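Putative aspartyl-tRNA synthetase (Leishmania major, PDB 6OD8) probably attaches L-aspartate to tRNA(Asp) at the expense of ATP, as a class II aminoacyl-tRNA synthetase. Local coordinates at residues 261-265 and 266-270; 503-506 and 507-510. All coordinates share one frame; numbering follows the deposited sequence. Where two conformers were deposited one is given.

Contact 1 (261-265 and 266-270); sequences KLEYF and NRFAY
Arg267 O takes two donors: Tyr264 N at 2.7 Å, tilted 26° from the carbonyl plane, and a water that also donates to Phe265 O. The return bond, Arg267 N to Tyr264 O at 3.0 Å, closes a type II' turn in which Phe265 carries positive phi. Farther from the turn, Leu262 and Ala269 form a second hydrogen-bonded pair, with Leu262 N nearly straight (174°) onto Ala269 O. On the side of the sheet bearing Leu262, Tyr264 and Ala269, the methyl of Ala269 touches both Leu262 CG and Tyr264 CB, the latter 3.8 Å away. The Tyr264 ring leads away from the hairpin, and its OH bonds to Thr309 of the second subunit. Lys261 CG, anti to the backbone N (chi1 -176°), runs beside the Tyr270 ring and comes within 3.6 Å of CE1; a bend farther out carries NZ over the Phe268 ring face, 4.7 Å from the centroid, in a cation-pi contact. Arg267 folds back side-on, NE and NH2 both donating to Phe268 O. Lys261 and Glu263 also make backbone hydrogen bonds to the second subunit; the whole is a beta hairpin with a two-residue loop at the dimer interface.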
loop_
_atom_site.group_PDB
_atom_site.type_symbol
_atom_site.label_atom_id
_atom_site.label_comp_id
_atom_site.label_asym_id
_atom_site.label_seq_id
_atom_site.Cartn_x
_atom_site.Cartn_y
_atom_site.Cartn_z
ATOM N N LYS A 261 19.852 -8.127 11.674
ATOM C CA LYS A 261 19.544 -8.652 12.995
ATOM C C LYS A 261 19.168 -7.514 13.937
ATOM O O LYS A 261 19.903 -6.527 14.051
ATOM C CB LYS A 261 20.742 -9.414 13.556
ATOM C CG LYS A 261 20.469 -10.076 14.891
ATOM C CD LYS A 261 21.497 -11.144 15.205
ATOM C CE LYS A 261 22.722 -10.560 15.827
ATOM N NZ LYS A 261 23.507 -11.631 16.516
ATOM N N LEU A 262 18.065 -7.670 14.653
ATOM C CA LEU A 262 17.623 -6.616 15.554
ATOM C C LEU A 262 17.439 -7.178 16.952
ATOM O O LEU A 262 17.172 -8.371 17.126
ATOM C CB LEU A 262 16.335 -5.971 15.057
ATOM C CG LEU A 262 15.145 -6.893 14.879
ATOM C CD1 LEU A 262 13.897 -6.272 15.548
ATOM C CD2 LEU A 262 14.904 -7.141 13.393
ATOM N N GLU A 263 17.644 -6.317 17.954
ATOM C CA GLU A 263 17.343 -6.692 19.327
ATOM C C GLU A 263 15.834 -6.669 19.519
ATOM O O GLU A 263 15.183 -5.659 19.236
ATOM C CB GLU A 263 18.017 -5.740 20.326
ATOM C CG GLU A 263 19.527 -5.762 20.300
ATOM C CD GLU A 263 20.156 -4.694 21.190
ATOM O OE1 GLU A 263 21.401 -4.638 21.239
ATOM O OE2 GLU A 263 19.418 -3.911 21.831
ATOM N N TYR A 264 15.275 -7.777 20.009
ATOM C CA TYR A 264 13.821 -7.928 20.114
ATOM C C TYR A 264 13.540 -8.348 21.546
ATOM O O TYR A 264 13.434 -9.538 21.836
ATOM C CB TYR A 264 13.270 -8.932 19.106
ATOM C CG TYR A 264 11.749 -8.867 18.968
ATOM C CD1 TYR A 264 11.139 -7.892 18.180
ATOM C CD2 TYR A 264 10.923 -9.762 19.664
ATOM C CE1 TYR A 264 9.748 -7.824 18.077
ATOM C CE2 TYR A 264 9.539 -9.709 19.548
ATOM C CZ TYR A 264 8.961 -8.738 18.753
ATOM O OH TYR A 264 7.595 -8.701 18.629
ATOM N N PHE A 265 13.425 -7.362 22.435
ATOM C CA PHE A 265 13.216 -7.597 23.867
ATOM C C PHE A 265 14.364 -8.477 24.351
ATOM O O PHE A 265 15.527 -8.070 24.182
ATOM C CB PHE A 265 11.796 -8.124 24.100
ATOM C CG PHE A 265 10.729 -7.170 23.625
ATOM C CD1 PHE A 265 10.406 -6.044 24.376
ATOM C CD2 PHE A 265 10.081 -7.374 22.421
ATOM C CE1 PHE A 265 9.456 -5.140 23.930
ATOM C CE2 PHE A 265 9.124 -6.471 21.960
ATOM C CZ PHE A 265 8.803 -5.351 22.734
ATOM N N ASN A 266 14.108 -9.635 24.952
ATOM C CA ASN A 266 15.088 -10.543 25.522
ATOM C C ASN A 266 15.711 -11.465 24.492
ATOM O O ASN A 266 16.336 -12.448 24.887
ATOM C CB ASN A 266 14.417 -11.390 26.613
ATOM C CG ASN A 266 13.210 -12.178 26.088
ATOM O OD1 ASN A 266 12.552 -11.771 25.123
ATOM N ND2 ASN A 266 12.918 -13.312 26.726
ATOM N N ARG A 267 15.485 -11.237 23.204
ATOM C CA ARG A 267 15.976 -12.144 22.183
ATOM C C ARG A 267 16.346 -11.319 20.959
ATOM O O ARG A 267 16.297 -10.083 20.982
ATOM C CB ARG A 267 14.932 -13.224 21.865
ATOM C CG ARG A 267 13.545 -12.715 21.499
ATOM C CD ARG A 267 12.765 -13.788 20.762
ATOM N NE ARG A 267 13.325 -13.985 19.422
ATOM C CZ ARG A 267 13.151 -15.065 18.664
ATOM N NH1 ARG A 267 12.445 -16.090 19.106
ATOM N NH2 ARG A 267 13.695 -15.112 17.443
ATOM N N PHE A 268 16.723 -12.001 19.888
ATOM C CA PHE A 268 16.977 -11.337 18.620
ATOM C C PHE A 268 15.939 -11.735 17.588
ATOM O O PHE A 268 15.315 -12.793 17.684
ATOM C CB PHE A 268 18.372 -11.657 18.109
ATOM C CG PHE A 268 19.445 -11.125 18.999
ATOM C CD1 PHE A 268 19.927 -9.838 18.823
ATOM C CD2 PHE A 268 19.936 -11.889 20.047
ATOM C CE1 PHE A 268 20.910 -9.329 19.659
ATOM C CE2 PHE A 268 20.911 -11.388 20.889
ATOM C CZ PHE A 268 21.399 -10.103 20.690
ATOM N N ALA A 269 15.746 -10.852 16.611
ATOM C CA ALA A 269 14.895 -11.128 15.477
ATOM C C ALA A 269 15.582 -10.570 14.236
ATOM O O ALA A 269 16.711 -10.072 14.300
ATOM C CB ALA A 269 13.488 -10.545 15.669
ATOM N N TYR A 270 14.902 -10.672 13.106
ATOM C CA TYR A 270 15.493 -10.380 11.806
ATOM C C TYR A 270 14.461 -9.680 10.941
ATOM O O TYR A 270 13.263 -9.739 11.213
ATOM C CB TYR A 270 15.997 -11.682 11.132
ATOM C CG TYR A 270 16.996 -12.356 12.004
ATOM C CD1 TYR A 270 18.349 -12.078 11.876
ATOM C CD2 TYR A 270 16.594 -13.264 12.981
ATOM C CE1 TYR A 270 19.278 -12.678 12.728
ATOM C CE2 TYR A 270 17.499 -13.858 13.827
ATOM C CZ TYR A 270 18.840 -13.568 13.697
ATOM O OH TYR A 270 19.745 -14.168 14.540
HETATM O O HOH W 1 18.339 -8.942 23.198
#

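Contact 2 (503-506 and 507-510)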
loop_
_atom_site.group_PDB
_atom_site.type_symbol
_atom_site.label_atom_id
_atom_site.label_comp_id
_atom_site.label_asym_id
_atom_site.label_seq_id
_atom_site.Cartn_x
_atom_site.Cartn_y
_atom_site.Cartn_z
ATOM N N ASN A 503 21.094 -27.833 -0.804
ATOM C CA ASN A 503 21.815 -27.646 0.457
ATOM C C ASN A 503 21.258 -26.476 1.257
ATOM O O ASN A 503 22.000 -25.770 1.946
ATOM C CB ASN A 503 23.320 -27.475 0.228
ATOM C CG ASN A 503 24.022 -28.796 0.025
ATOM O OD1 ASN A 503 23.758 -29.761 0.745
ATOM N ND2 ASN A 503 24.910 -28.859 -0.966
ATOM N N VAL A 504 19.944 -26.267 1.180
ATOM C CA VAL A 504 19.280 -25.183 1.895
ATOM C C VAL A 504 18.683 -25.735 3.180
ATOM O O VAL A 504 18.056 -26.805 3.189
ATOM C CB VAL A 504 18.198 -24.505 1.033
ATOM C CG1 VAL A 504 17.408 -23.519 1.875
ATOM C CG2 VAL A 504 18.830 -23.807 -0.160
ATOM N N ASP A 505 18.874 -24.992 4.266
ATOM C CA ASP A 505 18.492 -25.429 5.597
ATOM C C ASP A 505 17.104 -24.890 5.917
ATOM O O ASP A 505 16.907 -23.672 5.998
ATOM C CB ASP A 505 19.522 -24.934 6.613
ATOM C CG ASP A 505 19.134 -25.246 8.037
ATOM O OD1 ASP A 505 18.652 -26.373 8.283
ATOM O OD2 ASP A 505 19.323 -24.363 8.905
ATOM N N LEU A 506 16.145 -25.789 6.091
ATOM C CA LEU A 506 14.773 -25.389 6.355
ATOM C C LEU A 506 14.422 -25.425 7.835
ATOM O O LEU A 506 13.296 -25.047 8.195
ATOM C CB LEU A 506 13.794 -26.263 5.563
ATOM C CG LEU A 506 13.787 -26.127 4.033
ATOM C CD1 LEU A 506 12.397 -26.381 3.486
ATOM C CD2 LEU A 506 14.313 -24.779 3.536
ATOM N N THR A 507 15.360 -25.826 8.701
ATOM C CA THR A 507 15.114 -25.760 10.144
ATOM C C THR A 507 14.592 -24.406 10.618
ATOM O O THR A 507 13.730 -24.396 11.514
ATOM C CB THR A 507 16.371 -26.143 10.960
ATOM O OG1 THR A 507 17.425 -25.177 10.788
ATOM C CG2 THR A 507 16.871 -27.532 10.581
ATOM N N PRO A 508 15.030 -23.256 10.097
ATOM C CA PRO A 508 14.466 -21.992 10.582
ATOM C C PRO A 508 13.087 -21.647 10.041
ATOM O O PRO A 508 12.564 -20.588 10.404
ATOM C CB PRO A 508 15.495 -20.958 10.108
ATOM C CG PRO A 508 15.997 -21.525 8.866
ATOM C CD PRO A 508 16.138 -22.995 9.159
ATOM N N ILE A 509 12.468 -22.458 9.182
ATOM C CA ILE A 509 11.157 -22.066 8.655
ATOM C C ILE A 509 10.176 -23.231 8.658
ATOM O O ILE A 509 9.494 -23.490 7.657
ATOM C CB ILE A 509 11.274 -21.465 7.244
ATOM C CG1 ILE A 509 12.054 -22.404 6.312
ATOM C CG2 ILE A 509 11.893 -20.077 7.315
ATOM C CD1 ILE A 509 12.120 -21.913 4.867
ATOM N N LYS A 510 10.088 -23.942 9.784
ATOM C CA LYS A 510 9.202 -25.095 9.829
ATOM C C LYS A 510 7.743 -24.712 9.589
ATOM O O LYS A 510 6.982 -25.518 9.046
ATOM C CB LYS A 510 9.366 -25.837 11.157
ATOM C CG LYS A 510 8.965 -25.055 12.402
ATOM C CD LYS A 510 9.198 -25.874 13.672
ATOM C CE LYS A 510 8.353 -25.358 14.827
ATOM N NZ LYS A 510 8.709 -23.970 15.237
#
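Ile509 N donates to Leu506 O at 2.9 Å, nearly straight but from well above the carbonyl plane, and this bond closes a four-residue turn from Leu506 to Ile509. Thr507 and Pro508 at its two central positions have phi/psi values close to those of a type I beta turn. Ahead of it the chain leaves helix 492-501 through a Schellman motif with Asn503 at positive phi, then runs extended through Val504 and Asp505.

The carboxylate of Asp505 reaches forward over the start of the turn. Its CG lies opposite the backbone N (chi1 175°), which brings OD2 to within 2.8 Å of Thr507 OG1; the hydroxyl donates to the syn side of OD2, 24° out of the carboxylate plane. The other oxygen, OD1, takes a weak bond of 3.4 Å from Thr507 N, so that the Asp505 side chain spans two residues as a loose Asx turn. Thr507 is thus held mainly through its hydroxyl, with the amide adding the weak bond.

The arrangement is a tight helix-to-helix connection: Ile509 occupies the N-cap position of helix 510-514, where its hydrocarbon side chain can offer no capping oxygen. Pro508, which has no N-H to give, lays CD 3.3 Å from Asp505 O, and its ring also touches Ala251. On the apolar side, Ile509 places CG1 between its backbone N and carbonyl carbon (chi1 52°), extending CD1 toward Leu506 CD2 at 3.8 Å. Phe458 touches both of these side chains, and Leu506 also packs on Leu496 and Ala499 of helix 492-501.

How the contacts relate
Along the chain the contacts come in series, without nesting or crossing. Contact 1 closes first, turning strand 261-264 back into strand 267-271, which pairs in turn with strand 248-249. The chain then builds most of the large mixed sheet, up to strand 480-487, and helix 492-501 before contact 2 shapes the loop into helix 510-514; strand 523-529 follows and enters the middle of that sheet. The centres of contact 1 and contact 2 lie about 20 Å apart, and their nearest atoms about 8 Å, with no touch. Both nevertheless border the segment after strand 248-249: Arg267 meets Asn250, Tyr270 meets Pro252, and Pro508 meets Ala251. Contact 1 faces the second subunit, which does not touch contact 2.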